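Probable N-glycosylase/DNA lyase (Thermotoga maritima, PDB 3N0U) is probably an N-glycosylase/DNA lyase of the 8-oxoguanine DNA glycosylase family, a largely helical protein of the helix-hairpin-helix clan. Local coordinates at residues Lys39-Glu44 with Arg148-Glu153. Sequence-based numbering, arbitrary orientation. Where two conformers were deposited one is given.
Sequences KRLGEE and RNTGVE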
loop_
_atom_site.group_PDB
_atom_site.type_symbol
_atom_site.label_atom_id
_atom_site.label_comp_id
_atom_site.label_asym_id
_atom_site.label_seq_id
_atom_site.Cartn_x
_atom_site.Cartn_y
_atom_site.Cartn_z
ATOM N N LYS A 39 4.557 3.901 -11.526
ATOM C CA LYS A 39 5.635 4.813 -11.932
ATOM C C LYS A 39 5.057 6.055 -12.607
ATOM O O LYS A 39 5.561 7.168 -12.408
ATOM C CB LYS A 39 6.674 4.111 -12.823
ATOM C CG LYS A 39 7.506 3.083 -12.065
ATOM C CD LYS A 39 8.782 2.702 -12.806
ATOM C CE LYS A 39 10.026 2.920 -11.936
ATOM N NZ LYS A 39 9.911 2.326 -10.555
ATOM N N ARG A 40 3.990 5.866 -13.378
ATOM C CA ARG A 40 3.334 6.962 -14.088
ATOM C C ARG A 40 2.777 7.955 -13.086
ATOM O O ARG A 40 2.896 9.160 -13.283
ATOM C CB ARG A 40 2.219 6.454 -15.025
ATOM C CG ARG A 40 1.398 7.566 -15.681
ATOM C CD ARG A 40 0.248 7.003 -16.491
ATOM N NE ARG A 40 0.687 5.900 -17.342
ATOM C CZ ARG A 40 0.081 4.717 -17.425
ATOM N NH1 ARG A 40 -1.012 4.470 -16.717
ATOM N NH2 ARG A 40 0.566 3.778 -18.226
ATOM N N LEU A 41 2.193 7.457 -11.997
ATOM C CA LEU A 41 1.627 8.330 -10.973
ATOM C C LEU A 41 2.740 9.162 -10.317
ATOM O O LEU A 41 2.617 10.365 -10.176
ATOM C CB LEU A 41 0.873 7.493 -9.933
ATOM C CG LEU A 41 0.329 8.273 -8.742
ATOM C CD1 LEU A 41 -0.633 9.391 -9.201
ATOM C CD2 LEU A 41 -0.357 7.364 -7.743
ATOM N N GLY A 42 3.828 8.519 -9.909
ATOM C CA GLY A 42 4.933 9.249 -9.316
ATOM C C GLY A 42 5.594 10.249 -10.260
ATOM O O GLY A 42 6.004 11.338 -9.841
ATOM N N GLU A 43 5.715 9.887 -11.537
ATOM C CA GLU A 43 6.437 10.718 -12.510
ATOM C C GLU A 43 5.596 11.860 -13.071
ATOM O O GLU A 43 6.101 12.969 -13.266
ATOM C CB GLU A 43 6.951 9.872 -13.680
ATOM C CG GLU A 43 8.131 8.951 -13.365
ATOM C CD GLU A 43 9.366 9.698 -12.887
ATOM O OE1 GLU A 43 9.560 10.869 -13.285
ATOM O OE2 GLU A 43 10.146 9.109 -12.109
ATOM N N GLU A 44 4.323 11.593 -13.338
ATOM C CA GLU A 44 3.476 12.539 -14.060
ATOM C C GLU A 44 2.327 13.053 -13.211
ATOM O O GLU A 44 1.604 13.962 -13.630
ATOM C CB GLU A 44 2.872 11.876 -15.313
ATOM C CG GLU A 44 3.844 11.077 -16.199
ATOM C CD GLU A 44 4.884 11.933 -16.905
ATOM O OE1 GLU A 44 4.842 13.177 -16.752
ATOM O OE2 GLU A 44 5.751 11.355 -17.617
ATOM N N ARG A 148 4.813 2.937 -2.444
ATOM C CA ARG A 148 4.945 1.906 -3.454
ATOM C C ARG A 148 4.037 2.194 -4.653
ATOM O O ARG A 148 4.442 2.007 -5.810
ATOM C CB ARG A 148 4.597 0.549 -2.831
ATOM C CG ARG A 148 5.025 -0.669 -3.640
ATOM C CD ARG A 148 4.125 -0.973 -4.854
ATOM N NE ARG A 148 2.716 -1.129 -4.518
ATOM C CZ ARG A 148 2.146 -2.271 -4.150
ATOM N NH1 ARG A 148 2.862 -3.367 -4.019
ATOM N NH2 ARG A 148 0.852 -2.301 -3.861
ATOM N N ASN A 149 2.802 2.634 -4.369
ATOM C CA ASN A 149 1.829 2.900 -5.414
ATOM C C ASN A 149 2.168 4.146 -6.262
ATOM O O ASN A 149 1.499 4.427 -7.253
ATOM C CB ASN A 149 0.405 2.983 -4.861
ATOM C CG ASN A 149 -0.193 1.615 -4.577
ATOM O OD1 ASN A 149 0.506 0.627 -4.491
ATOM N ND2 ASN A 149 -1.485 1.569 -4.427
ATOM N N THR A 150 3.204 4.881 -5.874
ATOM C CA THR A 150 3.710 5.980 -6.689
ATOM C C THR A 150 5.032 5.602 -7.372
ATOM O O THR A 150 5.686 6.446 -7.970
ATOM C CB THR A 150 3.938 7.268 -5.859
ATOM O OG1 THR A 150 5.110 7.132 -5.031
ATOM C CG2 THR A 150 2.741 7.563 -5.015
ATOM N N GLY A 151 5.412 4.334 -7.268
ATOM C CA GLY A 151 6.573 3.801 -7.961
ATOM C C GLY A 151 7.763 3.443 -7.088
ATOM O O GLY A 151 8.771 2.941 -7.603
ATOM N N VAL A 152 7.678 3.688 -5.781
ATOM C CA VAL A 152 8.802 3.357 -4.894
ATOM C C VAL A 152 8.969 1.840 -4.755
ATOM O O VAL A 152 7.992 1.109 -4.541
ATOM C CB VAL A 152 8.636 4.003 -3.495
ATOM C CG1 VAL A 152 9.680 3.479 -2.514
ATOM C CG2 VAL A 152 8.721 5.539 -3.601
ATOM N N GLU A 153 10.195 1.351 -4.893
ATOM C CA GLU A 153 10.419 -0.088 -4.836
ATOM C C GLU A 153 11.087 -0.590 -3.563
ATOM O O GLU A 153 11.123 -1.804 -3.320
ATOM C CB GLU A 153 11.215 -0.527 -6.068
ATOM C CG GLU A 153 10.376 -0.408 -7.362
ATOM C CD GLU A 153 11.052 -0.947 -8.616
ATOM O OE1 GLU A 153 11.445 -2.145 -8.629
ATOM O OE2 GLU A 153 11.155 -0.177 -9.604
HETATM O O HOH W 1 7.721 7.036 -10.062
#
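K39, on the last turns of helix 13-44, reaches with NZ to the loop at 148-153. Its CB starts away from the loop, but the chain bends at chi3 (125°), which turns CE, and at chi4 (49°), which turns NZ toward the loop. There NZ forms a salt bridge with E153, 3.0 Å from OE2, whose anti lone pair it meets, the two side chains crossing at about a right angle. A second, weak hydrogen bond runs from NZ to the carbonyl O of G151. The other carboxylate oxygen, E153 OE1, is hydrogen-bonded to S201 OG, so the carboxylate has a partner at each oxygen. T150 brings its carbonyl O to 3.2 Å from G42 CA in a CA-H...O contact; the approach is made to a glycine, which has no side chain in the way. One water donates to both T150 O and K39 O, bridging loop and helix. T150 OG1 bonds back to L147 O, while its CG2 lies 4.1 Å from L41 CD2, which also packs against N149 O at 3.5 Å. G151, at positive phi, is the C-prime residue of a Schellman motif: the glycine-capped end of helix 140-148 thus docks against the C-terminal turns of helix 13-44 in this all-helical glycosylase fold.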